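Local coordinates for protein pid-3 (Caenorhabditis elegans, PDB 7OCX) that takes part in piRNA biogenesis as a subunit of the PETISCO complex, here through an RNA recognition motif domain that pairs with tofu-6, at residues B[22-26]-B[27-31]; B[57-60]-B[61-65]. One frame throughout, in Å; residues are numbered along the deposited sequence.

Contact 1: B[22-26]-B[27-31]; sequences GMLNT and FGIAQ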
loop_
_atom_site.group_PDB
_atom_site.type_symbol
_atom_site.label_atom_id
_atom_site.label_comp_id
_atom_site.label_asym_id
_atom_site.label_seq_id
_atom_site.Cartn_x
_atom_site.Cartn_y
_atom_site.Cartn_z
ATOM N N GLY B 22 -8.653 4.971 12.562
ATOM C CA GLY B 22 -9.612 6.026 12.300
ATOM C C GLY B 22 -9.012 7.283 11.697
ATOM O O GLY B 22 -9.754 8.140 11.205
ATOM N N MET B 23 -7.700 7.419 11.713
ATOM C CA MET B 23 -7.118 8.614 11.111
ATOM C C MET B 23 -6.766 8.436 9.639
ATOM O O MET B 23 -6.267 9.384 9.024
ATOM C CB MET B 23 -5.888 9.066 11.914
ATOM C CG MET B 23 -4.554 8.376 11.615
ATOM S SD MET B 23 -4.365 6.690 12.266
ATOM C CE MET B 23 -5.148 6.792 13.873
ATOM N N LEU B 24 -7.035 7.279 9.035
ATOM C CA LEU B 24 -6.589 7.081 7.658
ATOM C C LEU B 24 -7.327 8.002 6.697
ATOM O O LEU B 24 -8.528 8.245 6.841
ATOM C CB LEU B 24 -6.789 5.638 7.211
ATOM C CG LEU B 24 -5.895 4.524 7.726
ATOM C CD1 LEU B 24 -6.118 3.352 6.778
ATOM C CD2 LEU B 24 -4.464 4.887 7.722
ATOM N N ASN B 25 -6.618 8.503 5.691
ATOM C CA ASN B 25 -7.261 9.288 4.652
ATOM C C ASN B 25 -7.481 8.381 3.447
ATOM O O ASN B 25 -7.157 7.186 3.460
ATOM C CB ASN B 25 -6.456 10.536 4.272
ATOM C CG ASN B 25 -5.058 10.214 3.780
ATOM O OD1 ASN B 25 -4.796 9.106 3.308
ATOM N ND2 ASN B 25 -4.178 11.219 3.792
ATOM N N THR B 26 -8.024 8.952 2.373
ATOM C CA THR B 26 -8.359 8.094 1.241
ATOM C C THR B 26 -7.132 7.413 0.658
ATOM O O THR B 26 -7.198 6.255 0.240
ATOM C CB THR B 26 -9.112 8.868 0.164
ATOM O OG1 THR B 26 -8.312 9.937 -0.332
ATOM C CG2 THR B 26 -10.386 9.421 0.738
ATOM N N PHE B 27 -5.993 8.112 0.596
ATOM C CA PHE B 27 -4.813 7.458 0.083
ATOM C C PHE B 27 -4.399 6.294 0.973
ATOM O O PHE B 27 -3.949 5.255 0.482
ATOM C CB PHE B 27 -3.687 8.474 -0.014
ATOM C CG PHE B 27 -3.878 9.486 -1.100
ATOM C CD1 PHE B 27 -3.897 9.103 -2.415
ATOM C CD2 PHE B 27 -4.008 10.809 -0.807
ATOM C CE1 PHE B 27 -4.012 10.031 -3.421
ATOM C CE2 PHE B 27 -4.141 11.751 -1.816
ATOM C CZ PHE B 27 -4.138 11.355 -3.123
ATOM N N GLY B 28 -4.559 6.449 2.285
ATOM C CA GLY B 28 -4.183 5.380 3.191
ATOM C C GLY B 28 -5.068 4.155 3.040
ATOM O O GLY B 28 -4.591 3.025 3.171
ATOM N N ILE B 29 -6.356 4.369 2.766
ATOM C CA ILE B 29 -7.274 3.266 2.488
ATOM C C ILE B 29 -6.851 2.563 1.208
ATOM O O ILE B 29 -6.786 1.331 1.150
ATOM C CB ILE B 29 -8.720 3.795 2.421
ATOM C CG1 ILE B 29 -9.155 4.348 3.787
ATOM C CG2 ILE B 29 -9.674 2.690 1.936
ATOM C CD1 ILE B 29 -10.401 5.158 3.730
ATOM N N ALA B 30 -6.476 3.329 0.180
ATOM C CA ALA B 30 -5.963 2.702 -1.037
ATOM C C ALA B 30 -4.713 1.876 -0.761
ATOM O O ALA B 30 -4.515 0.807 -1.365
ATOM C CB ALA B 30 -5.703 3.766 -2.099
ATOM N N GLN B 31 -3.830 2.363 0.126
ATOM C CA GLN B 31 -2.620 1.631 0.465
ATOM C C GLN B 31 -2.943 0.284 1.120
ATOM O O GLN B 31 -2.219 -0.699 0.913
ATOM C CB GLN B 31 -1.711 2.491 1.355
ATOM C CG GLN B 31 -1.112 3.718 0.611
ATOM C CD GLN B 31 -0.327 4.627 1.545
ATOM O OE1 GLN B 31 -0.782 4.918 2.649
ATOM N NE2 GLN B 31 0.790 5.169 1.066
HETATM O O HOH W 1 -1.833 7.922 3.281
#

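Contact 2: B[57-60]-B[61-65]; sequences FQVY and QAVQD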
loop_
_atom_site.group_PDB
_atom_site.type_symbol
_atom_site.label_atom_id
_atom_site.label_comp_id
_atom_site.label_asym_id
_atom_site.label_seq_id
_atom_site.Cartn_x
_atom_site.Cartn_y
_atom_site.Cartn_z
ATOM N N PHE B 57 -13.250 -9.025 -10.593
ATOM C CA PHE B 57 -12.208 -9.987 -10.224
ATOM C C PHE B 57 -11.311 -9.429 -9.146
ATOM O O PHE B 57 -10.920 -10.150 -8.223
ATOM C CB PHE B 57 -11.380 -10.369 -11.433
ATOM C CG PHE B 57 -12.202 -10.871 -12.555
ATOM C CD1 PHE B 57 -12.722 -12.146 -12.518
ATOM C CD2 PHE B 57 -12.491 -10.058 -13.621
ATOM C CE1 PHE B 57 -13.495 -12.606 -13.541
ATOM C CE2 PHE B 57 -13.264 -10.509 -14.649
ATOM C CZ PHE B 57 -13.769 -11.796 -14.610
ATOM N N GLN B 58 -10.977 -8.145 -9.250
ATOM C CA GLN B 58 -10.191 -7.501 -8.221
ATOM C C GLN B 58 -10.980 -7.391 -6.919
ATOM O O GLN B 58 -10.419 -7.604 -5.835
ATOM C CB GLN B 58 -9.672 -6.154 -8.735
ATOM C CG GLN B 58 -8.728 -6.340 -9.936
ATOM C CD GLN B 58 -7.865 -5.123 -10.212
ATOM O OE1 GLN B 58 -7.525 -4.387 -9.285
ATOM N NE2 GLN B 58 -7.501 -4.907 -11.477
ATOM N N VAL B 59 -12.287 -7.138 -6.995
ATOM C CA VAL B 59 -13.093 -7.172 -5.775
ATOM C C VAL B 59 -13.011 -8.546 -5.133
ATOM O O VAL B 59 -12.768 -8.676 -3.931
ATOM C CB VAL B 59 -14.550 -6.794 -6.077
ATOM C CG1 VAL B 59 -15.462 -7.060 -4.869
ATOM C CG2 VAL B 59 -14.665 -5.345 -6.472
ATOM N N TYR B 60 -13.202 -9.591 -5.926
ATOM C CA TYR B 60 -13.175 -10.938 -5.370
ATOM C C TYR B 60 -11.859 -11.217 -4.647
ATOM O O TYR B 60 -11.847 -11.750 -3.527
ATOM C CB TYR B 60 -13.413 -11.951 -6.485
ATOM C CG TYR B 60 -13.401 -13.385 -6.030
ATOM C CD1 TYR B 60 -14.543 -13.990 -5.519
ATOM C CD2 TYR B 60 -12.218 -14.126 -6.061
ATOM C CE1 TYR B 60 -14.522 -15.310 -5.100
ATOM C CE2 TYR B 60 -12.186 -15.431 -5.635
ATOM C CZ TYR B 60 -13.340 -16.023 -5.145
ATOM O OH TYR B 60 -13.328 -17.323 -4.715
ATOM N N GLN B 61 -10.738 -10.880 -5.282
ATOM C CA GLN B 61 -9.427 -11.147 -4.687
ATOM C C GLN B 61 -9.150 -10.266 -3.470
ATOM O O GLN B 61 -8.513 -10.717 -2.506
ATOM C CB GLN B 61 -8.332 -10.942 -5.739
ATOM C CG GLN B 61 -8.480 -11.904 -6.920
ATOM C CD GLN B 61 -7.557 -11.548 -8.069
ATOM O OE1 GLN B 61 -6.450 -12.067 -8.176
ATOM N NE2 GLN B 61 -8.041 -10.695 -8.956
ATOM N N ALA B 62 -9.613 -9.014 -3.495
ATOM C CA ALA B 62 -9.405 -8.139 -2.346
ATOM C C ALA B 62 -10.156 -8.653 -1.129
ATOM O O ALA B 62 -9.645 -8.599 -0.010
ATOM C CB ALA B 62 -9.844 -6.706 -2.665
ATOM N N VAL B 63 -11.390 -9.124 -1.313
ATOM C CA VAL B 63 -12.097 -9.733 -0.190
ATOM C C VAL B 63 -11.306 -10.917 0.356
ATOM O O VAL B 63 -11.086 -11.041 1.570
ATOM C CB VAL B 63 -13.521 -10.150 -0.610
ATOM C CG1 VAL B 63 -14.209 -10.911 0.537
ATOM C CG2 VAL B 63 -14.339 -8.935 -1.035
ATOM N N GLN B 64 -10.840 -11.793 -0.535
ATOM C CA GLN B 64 -10.109 -12.971 -0.084
ATOM C C GLN B 64 -8.825 -12.573 0.629
ATOM O O GLN B 64 -8.471 -13.167 1.653
ATOM C CB GLN B 64 -9.849 -13.876 -1.288
ATOM C CG GLN B 64 -8.936 -15.077 -1.105
ATOM C CD GLN B 64 -8.908 -15.965 -2.361
ATOM O OE1 GLN B 64 -8.043 -15.808 -3.227
ATOM N NE2 GLN B 64 -9.875 -16.872 -2.472
ATOM N N ASP B 65 -8.123 -11.552 0.116
ATOM C CA ASP B 65 -6.834 -11.189 0.699
ATOM C C ASP B 65 -6.984 -10.486 2.045
ATOM O O ASP B 65 -6.107 -10.612 2.915
ATOM C CB ASP B 65 -6.041 -10.242 -0.209
ATOM C CG ASP B 65 -5.455 -10.902 -1.441
ATOM O OD1 ASP B 65 -5.581 -12.125 -1.607
ATOM O OD2 ASP B 65 -4.855 -10.133 -2.253
#

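Contact 1: B[22-26]-B[27-31]
N25 reaches forward with its amide oxygen and caps the N-terminus of helix 26-32: OD1 accepts from G28 N at 2.9 Å, the donor almost in line with the side-chain C=O (172°). CG stands between the backbone N and the carbonyl carbon (chi1 59°), which brings the short amide round to the helix start; asparagine suits an N-cap because its oxygen lies just this far from the chain. A water lies 3.2 Å from N25 OD1 and the same from Q31 OE1, placed to donate to either, while N25 ND2 gives its hydrogen bond to V38 O of the second subunit. Behind the cap, I29 N donates to N25 O (3.0 Å) and A30 N to T26 O (3.0 Å), the first backbone bonds of the helix. L24 reaches across from the loop: its CD1 lies 3.9 Å from G28 O, and its CB is 4.4 Å from I29 CG1. Glycine suits position G28 because L24 CD2 stands 4.6 Å from G28 CA, on the side where a side chain is absent. I29 and A30 pack on strand 38-45, seating the helix against the RRM sheet, whereas F27 meets A30 of the second subunit at the interface between the copies.

Contact 2: B[57-60]-B[61-65]
F57 O receives two N-H groups from a single residue, Q61: the backbone N at 3.0 Å and the side-chain NE2, also at 3.0 Å, from opposite faces of the carbonyl plane. The first is the regular i to i+4 helix bond. The second comes from above the carbonyl, 70° out of its plane, although the oxygen lies nearly in the plane of the donating amide. With CG anti to the carbonyl carbon (chi1 -62°), the glutamine chain runs back along the helix, long enough to bring NE2 beside the previous turn. NE2 is also hydrogen-bonded to V43 O of the tofu-6 chain; its two N-H groups suffice for both. Shortening the residue to an alanine would probably leave V43 O of tofu-6 without this donor and F57 O with the backbone N-H alone. A62 N binds Q58 O at 2.8 Å. The branched V59 and V63 follow one another along the face turned to strand 75-81, V59 CG1 lying 4.4 Å from V63 CG2. On the exposed flank the Y60 ring and Q64 amide planes stand 69° apart, Y60 OH 4.1 Å from Q64 NE2, a loose contact. Valines thus meet the sheet, Q58 takes R37 N of its own chain on OE1 and gives NE2 to S44 O of tofu-6, and F57 meets the rings of W31 and F34 of tofu-6, making the interface both polar and aromatic.

Contact 1 spans the loop and start of helix 26-32, and contact 2 lies within helix 56-66, on opposite sides of the chain's centre in one RRM domain. Their own centres are about 18 Å apart, and their nearest atoms about 9 Å. Each helix rests on the antiparallel sheet, but over different strands: 38-45 under the first, 75-81 under the second. The outward sides serve different partners. Contact 1 faces mainly the second copy of the protein, with M23 also packing on Y12 of tofu-6; contact 2 faces tofu-6. The loop carrying Y36 and R37 links the themes: within the chain it meets helix 56-66, while its counterpart in the second subunit exchanges hydrogen bonds with contact 1.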